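Local atomic coordinates of putative polysaccharide binding proteins (DUF1812) (Bacteroides thetaiotaomicron VPI-5482, PDB entry 3GF8), a protein that is of unproven function but, as a FimB/Mfa2-family lipoprotein of the outer membrane, probably takes part in assembling fimbriae. Residues Tyr24-Ala29 / Leu261-Asn266. Residues are numbered along the deposited sequence; the frame is centred on the assembly and turned at random.
Sequences YNMEFA and LDRQSN. With EDO (1,2-ethanediol), chain B.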
ATOM      1  N   TYR A  24       6.977  -7.612   7.796  1.00 30.45           N
ATOM      2  CA  TYR A  24       6.110  -6.557   8.383  1.00 30.46           C
ATOM      3  C   TYR A  24       4.629  -6.685   7.884  1.00 30.34           C
ATOM      4  O   TYR A  24       4.114  -5.867   7.119  1.00 30.01           O
ATOM      5  CB  TYR A  24       6.721  -5.179   8.122  1.00 25.71           C
ATOM      6  CG  TYR A  24       6.300  -4.108   9.092  1.00 29.53           C
ATOM      7  CD1 TYR A  24       6.624  -4.187  10.431  1.00 33.92           C
ATOM      8  CD2 TYR A  24       5.608  -2.995   8.666  1.00 30.25           C
ATOM      9  CE1 TYR A  24       6.249  -3.202  11.318  1.00 28.96           C
ATOM     10  CE2 TYR A  24       5.225  -2.005   9.547  1.00 25.78           C
ATOM     11  CZ  TYR A  24       5.566  -2.111  10.871  1.00 28.61           C
ATOM     12  OH  TYR A  24       5.188  -1.126  11.759  1.00 29.08           O
ATOM     13  N   ASN A  25       3.955  -7.733   8.353  1.00 30.67           N
ATOM     14  CA  ASN A  25       2.607  -8.064   7.924  1.00 28.19           C
ATOM     15  C   ASN A  25       1.824  -8.628   9.105  1.00 30.75           C
ATOM     16  O   ASN A  25       2.395  -8.769  10.180  1.00 28.84           O
ATOM     17  CB  ASN A  25       2.635  -9.056   6.765  1.00 24.98           C
ATOM     18  CG  ASN A  25       3.472 -10.278   7.050  1.00 27.11           C
ATOM     19  OD1 ASN A  25       3.228 -11.018   8.005  1.00 28.77           O
ATOM     20  ND2 ASN A  25       4.485 -10.497   6.214  1.00 23.64           N
HETATM   21  N   MSE A  26       0.534  -8.957   8.924  1.00 28.33           N
HETATM   22  CA  MSE A  26      -0.250  -9.448  10.049  1.00 30.27           C
HETATM   23  C   MSE A  26       0.093 -10.884  10.424  1.00 31.25           C
HETATM   24  O   MSE A  26      -0.322 -11.341  11.470  1.00 33.73           O
HETATM   25  CB  MSE A  26      -1.746  -9.301   9.827  1.00 26.51           C
HETATM   26  CG  MSE A  26      -2.166  -7.861   9.662  1.00 30.39           C
HETATM   27 SE   MSE A  26      -1.974  -6.876  11.290  0.75 21.42          SE
HETATM   28  CE  MSE A  26      -3.647  -7.531  12.078  1.00 25.61           C
ATOM     29  N   GLU A  27       0.881 -11.576   9.614  1.00 31.00           N
ATOM     30  CA  GLU A  27       1.326 -12.904   9.992  1.00 30.17           C
ATOM     31  C   GLU A  27       2.660 -12.815  10.731  1.00 32.09           C
ATOM     32  O   GLU A  27       3.218 -13.822  11.132  1.00 31.73           O
ATOM     33  CB  GLU A  27       1.431 -13.808   8.756  1.00 30.10           C
ATOM     34  CG  GLU A  27       0.094 -14.019   8.014  1.00 28.04           C
ATOM     35  N   PHE A  28       3.200 -11.614  10.915  1.00 33.26           N
ATOM     36  CA  PHE A  28       4.488 -11.483  11.614  1.00 31.92           C
ATOM     37  C   PHE A  28       5.511 -12.518  11.136  1.00 30.36           C
ATOM     38  O   PHE A  28       6.296 -13.028  11.926  1.00 30.68           O
ATOM     39  CB  PHE A  28       4.275 -11.606  13.137  1.00 31.09           C
ATOM     40  CG  PHE A  28       3.566 -10.456  13.706  1.00 27.40           C
ATOM     41  CD1 PHE A  28       2.211 -10.316  13.520  1.00 25.57           C
ATOM     42  CD2 PHE A  28       4.254  -9.450  14.340  1.00 34.12           C
ATOM     43  CE1 PHE A  28       1.540  -9.202  13.985  1.00 28.16           C
ATOM     44  CE2 PHE A  28       3.581  -8.340  14.832  1.00 31.34           C
ATOM     45  CZ  PHE A  28       2.219  -8.222  14.655  1.00 29.41           C
ATOM     46  N   ALA A  29       5.521 -12.812   9.844  1.00 31.25           N
ATOM     47  CA  ALA A  29       6.418 -13.826   9.291  1.00 31.00           C
ATOM     48  C   ALA A  29       6.842 -13.418   7.882  1.00 32.60           C
ATOM     49  O   ALA A  29       6.125 -12.680   7.204  1.00 33.05           O
ATOM     50  CB  ALA A  29       5.722 -15.171   9.296  1.00 29.29           C
ATOM     51  N   LEU A 261      -2.172  -0.208   9.819  1.00 28.73           N
ATOM     52  CA  LEU A 261      -2.332   0.200   8.421  1.00 29.53           C
ATOM     53  C   LEU A 261      -1.189  -0.305   7.503  1.00 27.77           C
ATOM     54  O   LEU A 261      -1.422  -0.665   6.334  1.00 29.09           O
ATOM     55  CB  LEU A 261      -2.457   1.713   8.326  1.00 29.01           C
ATOM     56  CG  LEU A 261      -3.703   2.312   8.983  1.00 28.51           C
ATOM     57  CD1 LEU A 261      -3.685   3.860   8.790  1.00 28.61           C
ATOM     58  CD2 LEU A 261      -4.973   1.656   8.445  1.00 20.19           C
ATOM     59  N   ASP A 262       0.028  -0.350   8.025  1.00 26.02           N
ATOM     60  CA  ASP A 262       1.170  -0.814   7.233  1.00 24.77           C
ATOM     61  C   ASP A 262       1.190  -2.308   7.145  1.00 23.04           C
ATOM     62  O   ASP A 262       1.455  -2.881   6.059  1.00 25.69           O
ATOM     63  CB  ASP A 262       2.502  -0.386   7.832  1.00 27.78           C
ATOM     64  CG  ASP A 262       2.763   1.083   7.688  1.00 25.27           C
ATOM     65  OD1 ASP A 262       2.267   1.715   6.736  1.00 37.07           O
ATOM     66  OD2 ASP A 262       3.481   1.611   8.544  1.00 32.21           O
ATOM     67  N   ARG A 263       0.923  -2.955   8.269  1.00 20.22           N
ATOM     68  CA  ARG A 263       1.026  -4.414   8.322  1.00 23.56           C
ATOM     69  C   ARG A 263      -0.079  -5.128   7.575  1.00 24.92           C
ATOM     70  O   ARG A 263       0.148  -6.172   6.983  1.00 26.23           O
ATOM     71  CB  ARG A 263       1.013  -4.907   9.765  1.00 25.28           C
ATOM     72  CG  ARG A 263       2.361  -4.967  10.426  1.00 26.90           C
ATOM     73  CD  ARG A 263       2.198  -5.662  11.767  1.00 35.84           C
ATOM     74  NE  ARG A 263       3.358  -5.468  12.615  1.00 35.88           N
ATOM     75  CZ  ARG A 263       4.458  -6.212  12.582  1.00 35.77           C
ATOM     76  NH1 ARG A 263       4.588  -7.251  11.751  1.00 27.86           N
ATOM     77  NH2 ARG A 263       5.441  -5.914  13.419  1.00 35.34           N
ATOM     78  N   GLN A 264      -1.293  -4.587   7.652  1.00 25.84           N
ATOM     79  CA  GLN A 264      -2.448  -5.185   7.000  1.00 25.19           C
ATOM     80  C   GLN A 264      -2.622  -4.573   5.625  1.00 25.67           C
ATOM     81  O   GLN A 264      -2.689  -3.341   5.491  1.00 24.25           O
ATOM     82  CB  GLN A 264      -3.715  -4.922   7.843  1.00 25.96           C
ATOM     83  CG  GLN A 264      -5.001  -5.583   7.309  1.00 27.10           C
ATOM     84  CD  GLN A 264      -4.796  -7.058   6.970  1.00 28.33           C
ATOM     85  OE1 GLN A 264      -4.249  -7.379   5.922  1.00 20.18           O
ATOM     86  NE2 GLN A 264      -5.225  -7.949   7.859  1.00 17.78           N
ATOM     87  N   SER A 265      -2.718  -5.406   4.597  1.00 23.93           N
ATOM     88  CA  SER A 265      -2.978  -4.846   3.273  1.00 25.79           C
ATOM     89  C   SER A 265      -4.197  -5.405   2.561  1.00 26.53           C
ATOM     90  O   SER A 265      -4.464  -5.036   1.409  1.00 23.57           O
ATOM     91  CB  SER A 265      -1.716  -4.961   2.393  1.00 28.35           C
ATOM     92  OG  SER A 265      -0.633  -4.289   3.010  1.00 21.82           O
ATOM     93  N   ASN A 266      -4.919  -6.313   3.212  1.00 25.96           N
ATOM     94  CA  ASN A 266      -6.206  -6.743   2.711  1.00 28.15           C
ATOM     95  C   ASN A 266      -7.278  -6.489   3.726  1.00 26.02           C
ATOM     96  O   ASN A 266      -7.234  -7.039   4.823  1.00 26.66           O
ATOM     97  CB  ASN A 266      -6.204  -8.221   2.404  1.00 30.77           C
ATOM     98  CG  ASN A 266      -5.201  -8.574   1.386  1.00 36.87           C
ATOM     99  OD1 ASN A 266      -4.107  -9.018   1.714  1.00 45.58           O
ATOM    100  ND2 ASN A 266      -5.537  -8.339   0.126  1.00 46.13           N
TER
HETATM  101  C1  EDO B   1      -9.402  -8.349   0.417  1.00 60.27           C
HETATM  102  O1  EDO B   1      -8.115  -8.472  -0.217  1.00 67.41           O
HETATM  103  C2  EDO B   1     -10.283  -9.522  -0.009  1.00 62.22           C
HETATM  104  O2  EDO B   1     -10.872 -10.199   1.116  1.00 59.01           O
HETATM  105  O   HOH W   1       3.819  -3.835   5.389  1.00 24.96           O
HETATM  106  O   HOH W   2       4.449   1.057  10.923  1.00 29.56           O
HETATM  107  O   HOH W   3      -0.812  -9.314   6.485  1.00 32.43           O
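Arg263, in the last turn of helix 257-263, slides its guanidinium between the rings of Tyr24, just before a type I beta turn that runs from Asn25 to Phe28, and Phe28, its last residue. In this transthyretin-clan fold the contact joins the loop after strand 16-21 to the helix end that leads into strand 266-273.

The aromatic contacts make a sandwich. Phe28 stacks on one face of the guanidinium, centres 3.8 Å apart and planes inclined by 19°; the opposite face meets the CD1-CE1 side of Tyr24, whose ring is turned 41° from it. Arg263 CG sits squarely over the Tyr24 ring, a CH-pi contact 4.0 Å from the centroid, and the chain, extended from CG to NE, carries the guanidinium on between the two rings. Arginine suits this slot because its planar cation has flat faces for the rings and N-H groups at its rim for acceptors.

Polar bonds fix its rotation. NH1 donates to Asn25 O at 3.1 Å, nearly in the guanidinium plane, while the turn's Phe28 N reaches that oxygen from the other face of the carbonyl plane. NE forms a salt bridge with Glu259. An alanine in place of Arg263 would probably leave Glu259 without this charged mate and open a gap between the two rings. Asn25 spans the turn with its side-chain amide: ND2 donates to Ala29 O at 2.9 Å, just beyond the turn's last residue.

Beside this, selenomethionine Met26 packs through flexible, nonpolar atoms, CG on Gln264 NE2 at 3.6 Å and SE against Arg263 CB; Gln264 NE2 itself is bonded to Glu251. Waters complete the join: one links the main-chain oxygens of Tyr24 and Asp262. Asp262 OD1 is taken by Gln258 and by a salt bridge to Arg216, while another water, in the plane of the Tyr24 ring, lies 2.5 Å from Tyr24 OH and donates to Asp262 OD2 at 2.6 Å.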